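Local coordinates for putative uncharacterized protein (Chaetomium thermophilum, PDB 4XRI) that acts as a nuclear import receptor of the importin-beta family, carrying protein cargo into the nucleus and probably binding a small GTPase, at residues Gln360-Tyr365 / Val397-Ala402; Val369-Ile374 / Glu409-Pro414; Ile378-His383 / Arg393-Ser398; Pro414-Gly419 / Ser450-Pro455. The protein carries 2 engineered substitutions. All coordinates share one frame; numbering follows the deposited sequence.

Interaction 1 (Gln360-Tyr365 / Val397-Ala402)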
# COMPACT_ATOMS: atom_id res chain seq x y z
N GLN A 360 4.06 6.79 -17.04
CA GLN A 360 3.07 6.16 -16.17
C GLN A 360 1.77 5.96 -16.94
O GLN A 360 1.19 4.88 -16.94
CB GLN A 360 2.81 6.99 -14.91
CG GLN A 360 4.02 7.20 -14.02
CD GLN A 360 4.73 5.91 -13.66
OE1 GLN A 360 4.10 4.89 -13.37
NE2 GLN A 360 6.06 5.94 -13.68
N CYS A 361 1.33 7.03 -17.60
CA CYS A 361 0.11 7.03 -18.39
C CYS A 361 0.16 5.97 -19.49
O CYS A 361 -0.81 5.25 -19.71
CB CYS A 361 -0.13 8.42 -19.00
SG CYS A 361 -1.75 8.63 -19.77
N LEU A 362 1.30 5.89 -20.17
CA LEU A 362 1.49 4.95 -21.26
C LEU A 362 1.35 3.51 -20.78
O LEU A 362 0.72 2.68 -21.43
CB LEU A 362 2.85 5.15 -21.92
CG LEU A 362 3.10 4.36 -23.20
CD1 LEU A 362 2.00 4.62 -24.21
CD2 LEU A 362 4.46 4.71 -23.79
N GLN A 363 1.95 3.22 -19.62
CA GLN A 363 1.81 1.92 -18.97
C GLN A 363 0.35 1.58 -18.73
O GLN A 363 -0.13 0.51 -19.13
CB GLN A 363 2.57 1.89 -17.64
CG GLN A 363 4.02 1.48 -17.77
CD GLN A 363 4.61 1.07 -16.43
OE1 GLN A 363 3.98 1.23 -15.39
NE2 GLN A 363 5.82 0.52 -16.46
N LEU A 364 -0.36 2.49 -18.07
CA LEU A 364 -1.78 2.33 -17.79
C LEU A 364 -2.60 2.21 -19.07
O LEU A 364 -3.58 1.46 -19.12
CB LEU A 364 -2.30 3.52 -16.96
CG LEU A 364 -1.75 3.66 -15.54
CD1 LEU A 364 -2.19 5.00 -14.95
CD2 LEU A 364 -2.23 2.51 -14.66
N TYR A 365 -2.19 2.94 -20.10
CA TYR A 365 -2.89 2.91 -21.37
C TYR A 365 -2.80 1.53 -22.02
O TYR A 365 -3.77 1.04 -22.60
CB TYR A 365 -2.32 3.97 -22.32
CG TYR A 365 -3.37 4.70 -23.13
CD1 TYR A 365 -4.03 4.07 -24.18
CD2 TYR A 365 -3.72 6.01 -22.83
CE1 TYR A 365 -4.99 4.73 -24.91
CE2 TYR A 365 -4.68 6.68 -23.57
CZ TYR A 365 -5.31 6.03 -24.60
OH TYR A 365 -6.28 6.70 -25.33
N VAL A 397 13.00 3.05 -26.50
CA VAL A 397 13.15 1.84 -25.70
C VAL A 397 12.19 1.86 -24.51
O VAL A 397 11.64 0.83 -24.14
CB VAL A 397 14.60 1.66 -25.19
CG1 VAL A 397 15.54 1.42 -26.36
CG2 VAL A 397 15.06 2.87 -24.39
N SER A 398 11.98 3.05 -23.93
CA SER A 398 11.06 3.21 -22.82
C SER A 398 9.65 2.80 -23.23
O SER A 398 8.99 2.02 -22.53
CB SER A 398 11.05 4.65 -22.31
OG SER A 398 12.29 4.99 -21.72
N ALA A 399 9.21 3.34 -24.36
CA ALA A 399 7.88 3.04 -24.89
C ALA A 399 7.69 1.55 -25.12
O ALA A 399 6.65 1.00 -24.78
CB ALA A 399 7.66 3.80 -26.19
N PHE A 400 8.71 0.91 -25.68
CA PHE A 400 8.67 -0.51 -25.99
C PHE A 400 8.43 -1.34 -24.73
O PHE A 400 7.54 -2.19 -24.70
CB PHE A 400 9.98 -0.94 -26.65
CG PHE A 400 9.90 -2.29 -27.31
CD1 PHE A 400 10.67 -3.34 -26.85
CD2 PHE A 400 9.07 -2.49 -28.39
CE1 PHE A 400 10.61 -4.58 -27.47
CE2 PHE A 400 8.99 -3.73 -29.01
CZ PHE A 400 9.77 -4.77 -28.55
N GLY A 401 9.22 -1.07 -23.70
CA GLY A 401 9.04 -1.74 -22.42
C GLY A 401 7.72 -1.40 -21.77
O GLY A 401 7.11 -2.24 -21.13
N ALA A 402 7.27 -0.16 -21.97
CA ALA A 402 6.07 0.35 -21.31
C ALA A 402 4.78 -0.40 -21.68
O ALA A 402 3.86 -0.49 -20.86
CB ALA A 402 5.90 1.83 -21.61
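The axes of segments 360-365 and 397-402 run in roughly the same direction, approaching to 9.5 Å at a crossing angle of -34°, and the backbones come nearest where the CA atoms of Gln363 and Ala402 stand 5.1 Å apart. Small residues on the 397-402 side permit this: Ala399 and Ala402, one helical turn apart, offer only methyl groups, and a longer chain from the partner helix fills the space between. That chain is Leu362. Its CG stands anti to the backbone N (chi1 -172°), which carries the branched end across toward helix 390-402. There CD2 lies 3.9 Å from Ala402 CB and 4.1 Å from Ala399 CB, so that one methyl spans the turn and also touches the backbone at Ala399 CA. Leucine suits the place because a single methyl of its branched end, CD2, reaches both alanines without a polar atom to satisfy. Gln363, at the margin, makes a different kind of contact: its CG, the apolar part of the chain, packs 3.7 Å from Ala402 O, while the chain extends past CG and carries the amide group away from the alanines. Its NE2 makes a weak hydrogen bond to the hydroxyl of Tyr359. Ala402 lies at the helix end, and its carbonyl and that of Gly401 receive the guanidinium of Arg444, weakly in the case of Ala402. No hydrogen bond joins the two segments. Such near-parallel packing of helices from successive helical layers is characteristic of an alpha-solenoid built from HEAT repeats, here the importin-beta superhelix.

Interaction 2 (Val369-Ile374 / Glu409-Pro414)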
# COMPACT_ATOMS: atom_id res chain seq x y z
N VAL A 369 -6.15 -0.68 -22.96
CA VAL A 369 -6.62 -0.92 -24.32
C VAL A 369 -5.99 -2.13 -24.98
O VAL A 369 -6.43 -2.57 -26.04
CB VAL A 369 -6.37 0.31 -25.22
CG1 VAL A 369 -6.77 1.58 -24.50
CG2 VAL A 369 -4.91 0.38 -25.65
N GLY A 370 -4.94 -2.68 -24.37
CA GLY A 370 -4.30 -3.87 -24.88
C GLY A 370 -3.62 -3.71 -26.22
O GLY A 370 -2.80 -2.81 -26.41
N SER A 371 -3.96 -4.58 -27.16
CA SER A 371 -3.29 -4.66 -28.46
C SER A 371 -3.49 -3.41 -29.32
O SER A 371 -2.70 -3.16 -30.24
CB SER A 371 -3.77 -5.89 -29.23
OG SER A 371 -3.45 -7.08 -28.53
N THR A 372 -4.53 -2.64 -29.03
CA THR A 372 -4.85 -1.44 -29.79
C THR A 372 -3.70 -0.42 -29.74
O THR A 372 -3.51 0.36 -30.67
CB THR A 372 -6.15 -0.78 -29.27
OG1 THR A 372 -7.21 -1.74 -29.29
CG2 THR A 372 -6.53 0.43 -30.12
N ILE A 373 -2.93 -0.46 -28.65
CA ILE A 373 -1.86 0.51 -28.44
C ILE A 373 -0.60 0.19 -29.24
O ILE A 373 0.28 1.04 -29.41
CB ILE A 373 -1.48 0.60 -26.95
CG1 ILE A 373 -0.81 1.94 -26.63
CG2 ILE A 373 -0.59 -0.57 -26.55
CD1 ILE A 373 -0.51 2.13 -25.17
N ILE A 374 -0.51 -1.03 -29.76
CA ILE A 374 0.73 -1.52 -30.36
C ILE A 374 1.15 -0.81 -31.67
O ILE A 374 2.31 -0.43 -31.80
CB ILE A 374 0.64 -3.03 -30.61
CG1 ILE A 374 0.68 -3.78 -29.28
CG2 ILE A 374 1.76 -3.50 -31.52
CD1 ILE A 374 0.35 -5.25 -29.40
N GLU A 409 -0.43 -11.61 -25.01
CA GLU A 409 0.91 -12.16 -25.12
C GLU A 409 1.17 -12.64 -26.53
O GLU A 409 2.20 -12.32 -27.13
CB GLU A 409 1.11 -13.31 -24.12
CG GLU A 409 2.37 -14.12 -24.37
CD GLU A 409 3.00 -14.64 -23.10
OE1 GLU A 409 2.26 -14.95 -22.14
OE2 GLU A 409 4.25 -14.73 -23.06
N LYS A 410 0.21 -13.39 -27.08
CA LYS A 410 0.29 -13.92 -28.44
C LYS A 410 0.63 -12.85 -29.47
O LYS A 410 1.39 -13.09 -30.40
CB LYS A 410 -1.02 -14.60 -28.82
CG LYS A 410 -1.31 -15.87 -28.04
CD LYS A 410 -2.62 -16.51 -28.48
CE LYS A 410 -2.89 -17.81 -27.74
NZ LYS A 410 -4.18 -18.43 -28.14
N VAL A 411 0.06 -11.66 -29.30
CA VAL A 411 0.32 -10.56 -30.22
C VAL A 411 1.73 -10.00 -30.04
O VAL A 411 2.39 -9.62 -31.00
CB VAL A 411 -0.71 -9.42 -30.05
CG1 VAL A 411 -0.45 -8.32 -31.06
CG2 VAL A 411 -2.12 -9.96 -30.21
N LEU A 412 2.19 -9.97 -28.79
CA LEU A 412 3.49 -9.38 -28.48
C LEU A 412 4.66 -10.30 -28.83
O LEU A 412 5.75 -9.81 -29.15
CB LEU A 412 3.57 -9.02 -27.00
CG LEU A 412 2.80 -7.77 -26.56
CD1 LEU A 412 2.87 -7.62 -25.05
CD2 LEU A 412 3.34 -6.53 -27.25
N GLU A 413 4.44 -11.61 -28.76
CA GLU A 413 5.50 -12.60 -28.98
C GLU A 413 6.35 -12.36 -30.23
O GLU A 413 7.58 -12.34 -30.15
CB GLU A 413 4.91 -14.01 -29.03
CG GLU A 413 4.19 -14.44 -27.76
CD GLU A 413 4.64 -15.79 -27.24
OE1 GLU A 413 5.11 -16.62 -28.05
OE2 GLU A 413 4.53 -16.01 -26.02
N PRO A 414 5.71 -12.15 -31.40
CA PRO A 414 6.57 -11.95 -32.57
C PRO A 414 7.29 -10.60 -32.57
O PRO A 414 8.35 -10.47 -33.18
CB PRO A 414 5.59 -12.03 -33.75
CG PRO A 414 4.30 -11.59 -33.18
CD PRO A 414 4.28 -12.14 -31.78
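Val411, near the start of helix 409-425, faces Ser371 in the short turn after helix 354-369 and Ile374 at the start of helix 374-384, a junction between successive helical layers of the HEAT-repeat solenoid. The close-packed half belongs to Ile374. Its CB points at the other helix, and with CG1 anti to the carbonyl carbon (chi1 -71°) and the chain extended beyond it (chi2 169°) the terminal CD1 is placed between two neighbours, 3.6 Å from Val411 CG1 and 3.9 Å from Leu412 CD2. An unbranched end on a beta-branched residue suits this position, since the slim ethyl arm can enter where two branched chains adjoin. Leu412 reaches the site with its tip, and also packs on Pro407 and Cys449. Toward the surface the contact thins out. Ser371, within the 3-10 turn 371-373, lays a hydroxyl rather than a carbon chain against the second valine methyl, a polar group tolerable where both residues stay partly exposed. Gly370, just before it, has positive phi, a conformation that a residue without a side chain adopts easily as the preceding helix ends. This looser side buries less surface and rests on a small oxygen-to-methyl touch, Ser371 OG to Val411 CG2 at 3.6 Å.

Interaction 3 (Ile378-His383 / Arg393-Ser398)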
# COMPACT_ATOMS: atom_id res chain seq x y z
N ILE A 378 4.78 0.98 -31.88
CA ILE A 378 5.77 0.34 -32.74
C ILE A 378 6.24 1.29 -33.84
O ILE A 378 7.42 1.31 -34.19
CB ILE A 378 5.21 -0.96 -33.35
CG1 ILE A 378 5.07 -2.03 -32.27
CG2 ILE A 378 6.12 -1.48 -34.46
CD1 ILE A 378 6.33 -2.24 -31.45
N GLN A 379 5.31 2.08 -34.37
CA GLN A 379 5.66 3.09 -35.36
C GLN A 379 6.67 4.07 -34.77
O GLN A 379 7.64 4.45 -35.42
CB GLN A 379 4.43 3.84 -35.85
CG GLN A 379 4.73 4.89 -36.90
CD GLN A 379 3.53 5.73 -37.27
OE1 GLN A 379 2.59 5.88 -36.48
NE2 GLN A 379 3.54 6.29 -38.48
N PHE A 380 6.43 4.46 -33.53
CA PHE A 380 7.29 5.41 -32.83
C PHE A 380 8.66 4.81 -32.51
O PHE A 380 9.68 5.48 -32.65
CB PHE A 380 6.62 5.88 -31.54
CG PHE A 380 7.44 6.83 -30.72
CD1 PHE A 380 7.40 8.19 -30.98
CD2 PHE A 380 8.25 6.37 -29.70
CE1 PHE A 380 8.15 9.08 -30.23
CE2 PHE A 380 9.01 7.25 -28.95
CZ PHE A 380 8.95 8.61 -29.21
N VAL A 381 8.67 3.55 -32.08
CA VAL A 381 9.90 2.88 -31.70
C VAL A 381 10.80 2.66 -32.91
O VAL A 381 12.02 2.85 -32.83
CB VAL A 381 9.62 1.52 -31.02
CG1 VAL A 381 10.92 0.75 -30.78
CG2 VAL A 381 8.89 1.73 -29.71
N GLU A 382 10.21 2.26 -34.03
CA GLU A 382 10.97 2.05 -35.25
C GLU A 382 11.58 3.35 -35.77
O GLU A 382 12.72 3.38 -36.22
CB GLU A 382 10.10 1.41 -36.34
CG GLU A 382 9.66 -0.01 -36.05
CD GLU A 382 9.21 -0.75 -37.30
OE1 GLU A 382 9.87 -0.61 -38.35
OE2 GLU A 382 8.19 -1.47 -37.23
N HIS A 383 10.81 4.43 -35.67
CA HIS A 383 11.25 5.74 -36.14
C HIS A 383 12.42 6.30 -35.34
O HIS A 383 13.25 7.04 -35.88
CB HIS A 383 10.09 6.75 -36.08
CG HIS A 383 9.03 6.52 -37.11
ND1 HIS A 383 7.96 7.37 -37.27
CD2 HIS A 383 8.87 5.55 -38.04
CE1 HIS A 383 7.18 6.93 -38.24
NE2 HIS A 383 7.72 5.82 -38.73
N ARG A 393 15.92 8.08 -28.63
CA ARG A 393 16.31 6.68 -28.46
C ARG A 393 15.82 6.17 -27.11
O ARG A 393 15.25 5.08 -27.02
CB ARG A 393 17.83 6.51 -28.57
CG ARG A 393 18.40 6.87 -29.93
CD ARG A 393 19.77 6.23 -30.14
NE ARG A 393 20.73 6.61 -29.11
CZ ARG A 393 21.40 7.75 -29.08
NH1 ARG A 393 21.22 8.65 -30.04
NH2 ARG A 393 22.26 8.00 -28.10
N ASP A 394 16.05 6.97 -26.08
CA ASP A 394 15.59 6.65 -24.73
C ASP A 394 14.08 6.52 -24.70
O ASP A 394 13.54 5.61 -24.07
CB ASP A 394 16.05 7.73 -23.74
CG ASP A 394 15.59 7.44 -22.33
OD1 ASP A 394 16.26 6.65 -21.63
OD2 ASP A 394 14.55 8.00 -21.90
N ALA A 395 13.39 7.43 -25.38
CA ALA A 395 11.94 7.40 -25.47
C ALA A 395 11.47 6.12 -26.15
O ALA A 395 10.48 5.50 -25.74
CB ALA A 395 11.41 8.62 -26.20
N ALA A 396 12.19 5.73 -27.20
CA ALA A 396 11.83 4.57 -28.01
C ALA A 396 11.88 3.28 -27.20
O ALA A 396 10.93 2.49 -27.21
CB ALA A 396 12.74 4.47 -29.22
N VAL A 397 13.00 3.05 -26.50
CA VAL A 397 13.15 1.84 -25.70
C VAL A 397 12.19 1.86 -24.51
O VAL A 397 11.64 0.83 -24.14
CB VAL A 397 14.60 1.66 -25.19
CG1 VAL A 397 15.54 1.42 -26.36
CG2 VAL A 397 15.06 2.87 -24.39
N SER A 398 11.98 3.05 -23.93
CA SER A 398 11.06 3.21 -22.82
C SER A 398 9.65 2.80 -23.23
O SER A 398 8.99 2.02 -22.53
CB SER A 398 11.05 4.65 -22.31
OG SER A 398 12.29 4.99 -21.72
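Phe380 lays the edge of its ring against Ala395: CZ and CE2 each lie 3.9 Å from Ala395 CB, which sits near the ring plane, and the carbonyl carbon of Ala395 lies in that plane. With CG anti to the backbone N (chi1 179°), the ring swings from the flank of its helix toward the partner, where a small alanine leaves it room. Leu337 of helix 324-340 also packs on Phe380. One residue on, Val381 approaches the backbone: CG2 comes to 3.3 Å from Ala396 O, a close methyl-to-carbonyl contact. In return Ala396 CB rests 4.0 Å from Val381 O, so each residue presses a methyl on the other's main chain. The alanine makes this possible, allowing Val381 CA and Ala396 CA to approach to 4.5 Å and the segment axes to 8.5 Å. The two helices, consecutive in the chain, pack antiparallel, as neighbouring helices do in a HEAT-repeat solenoid, the segment axes crossing at -142°. Behind the interface Ser398 OG bonds to Asp394 O at 2.7 Å, from above the carbonyl plane and on the face opposite Ser398 N, while the carboxylate of Asp394 is held by Ser437 and Gln343.

Interaction 4 (Pro414-Gly419 / Ser450-Pro455)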
# COMPACT_ATOMS: atom_id res chain seq x y z
N PRO A 414 5.71 -12.15 -31.40
CA PRO A 414 6.57 -11.95 -32.57
C PRO A 414 7.29 -10.60 -32.57
O PRO A 414 8.35 -10.47 -33.18
CB PRO A 414 5.59 -12.03 -33.75
CG PRO A 414 4.30 -11.59 -33.18
CD PRO A 414 4.28 -12.14 -31.78
N ILE A 415 6.72 -9.61 -31.89
CA ILE A 415 7.34 -8.30 -31.80
C ILE A 415 8.52 -8.34 -30.84
O ILE A 415 9.53 -7.68 -31.06
CB ILE A 415 6.33 -7.23 -31.34
CG1 ILE A 415 5.08 -7.29 -32.22
CG2 ILE A 415 6.95 -5.85 -31.40
CD1 ILE A 415 4.04 -6.26 -31.86
N VAL A 416 8.38 -9.11 -29.77
CA VAL A 416 9.45 -9.29 -28.80
C VAL A 416 10.62 -10.04 -29.44
O VAL A 416 11.78 -9.62 -29.32
CB VAL A 416 8.98 -10.06 -27.56
CG1 VAL A 416 10.16 -10.48 -26.70
CG2 VAL A 416 8.01 -9.21 -26.75
N LYS A 417 10.31 -11.14 -30.11
CA LYS A 417 11.31 -11.92 -30.83
C LYS A 417 12.06 -11.07 -31.84
O LYS A 417 13.29 -11.15 -31.95
CB LYS A 417 10.66 -13.12 -31.53
CG LYS A 417 10.47 -14.33 -30.65
CD LYS A 417 9.48 -15.31 -31.25
CE LYS A 417 9.31 -16.53 -30.36
NZ LYS A 417 8.16 -17.39 -30.78
N THR A 418 11.32 -10.24 -32.57
CA THR A 418 11.90 -9.36 -33.57
C THR A 418 12.77 -8.29 -32.92
O THR A 418 13.83 -7.93 -33.44
CB THR A 418 10.80 -8.68 -34.42
OG1 THR A 418 10.15 -9.67 -35.23
CG2 THR A 418 11.39 -7.60 -35.32
N GLY A 419 12.33 -7.79 -31.77
CA GLY A 419 13.00 -6.67 -31.12
C GLY A 419 14.02 -7.03 -30.06
O GLY A 419 14.66 -6.14 -29.50
N SER A 450 8.32 -13.69 -21.11
CA SER A 450 9.48 -14.57 -21.07
C SER A 450 9.34 -15.71 -22.07
O SER A 450 10.34 -16.21 -22.61
CB SER A 450 9.68 -15.14 -19.66
OG SER A 450 8.46 -15.62 -19.13
N GLU A 451 8.10 -16.10 -22.32
CA GLU A 451 7.78 -17.17 -23.27
C GLU A 451 8.27 -16.85 -24.68
O GLU A 451 8.60 -17.75 -25.44
CB GLU A 451 6.27 -17.41 -23.28
CG GLU A 451 5.67 -17.84 -21.94
CD GLU A 451 5.41 -16.68 -20.99
OE1 GLU A 451 6.04 -15.61 -21.15
OE2 GLU A 451 4.57 -16.84 -20.08
N ALA A 452 8.31 -15.56 -25.01
CA ALA A 452 8.74 -15.13 -26.33
C ALA A 452 10.26 -15.15 -26.46
O ALA A 452 10.80 -15.18 -27.56
CB ALA A 452 8.20 -13.75 -26.64
N ILE A 453 10.95 -15.11 -25.32
CA ILE A 453 12.40 -15.18 -25.31
C ILE A 453 12.86 -16.62 -25.44
O ILE A 453 12.53 -17.46 -24.59
CB ILE A 453 13.00 -14.58 -24.02
CG1 ILE A 453 12.24 -13.33 -23.59
CG2 ILE A 453 14.49 -14.29 -24.21
CD1 ILE A 453 12.70 -12.79 -22.26
N ASP A 454 13.60 -16.93 -26.49
CA ASP A 454 14.17 -18.27 -26.62
C ASP A 454 15.55 -18.30 -25.97
O ASP A 454 16.42 -17.50 -26.31
CB ASP A 454 14.26 -18.70 -28.08
CG ASP A 454 14.52 -20.19 -28.23
OD1 ASP A 454 13.54 -20.95 -28.39
OD2 ASP A 454 15.70 -20.60 -28.17
N PRO A 455 15.74 -19.24 -25.03
CA PRO A 455 16.98 -19.41 -24.26
C PRO A 455 18.21 -19.54 -25.15
O PRO A 455 19.16 -18.78 -25.02
CB PRO A 455 16.73 -20.70 -23.47
CG PRO A 455 15.24 -20.79 -23.37
CD PRO A 455 14.71 -20.22 -24.65
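Val416 and Lys417 of helix 409-425 receive Ala452, which stands in the loop connecting helices 432-449 and 455-472, so the contact joins a helix of the HEAT-repeat solenoid to the turn leading into the following layer. Val416 points its beta-branched head at the loop. CG1, anti to the backbone N (chi1 168°), meets Ala452 CB at 3.8 Å, and Val416 CB is almost as near to the same methyl. Two short apolar chains suit this buried spot, since neither brings a polar atom to satisfy; Ile445 and Met404 pack on the valine as well. Lys417 behaves otherwise. Its first torsion (chi1 -84°) leads CG off beside the backbone N, and from there the chain runs extended past the loop carbonyl, with CG 3.2 Å and CE 3.4 Å from Ala452 O. The methylenes thus pass across the oxygen end of the carbonyl, while the ammonium group goes on toward the surface, a good use of a lysine at an exposed rim. Its NZ remains 6.9 Å from OD1 of Asp454, the N-cap residue of the next helix, so any attraction between these opposite charges is at most long-range. On the outer flank of the helix, Thr418 folds its hydroxyl back onto the preceding turn: OG1 donates to Pro414 O at 2.8 Å, tilted 20° from the carbonyl plane, and the same oxygen also accepts from Thr418 N.

The four contacts form a continuous patch of the solenoid. Interactions 1 and 3 share helix 390-402, their centres about 11 Å apart, and Val381 CG2 packs 4.3 Å from Ala399 CB. Interactions 1 and 2 meet at Ile373, whose CD1 lies 3.7 Å from Leu362 CD1. Interactions 2 and 4 share helix 409-425, with Pro414 common to both and centres about 13 Å apart; there Glu409 OE2 comes within 2.8 Å of Glu451 OE1, a pairing of carboxylates that may involve a shared proton. Ile415 ties interaction 4 to interactions 3 and 1: its CG2 touches Ile378 CD1 at 3.7 Å and Phe400 CE2 at 3.8 Å.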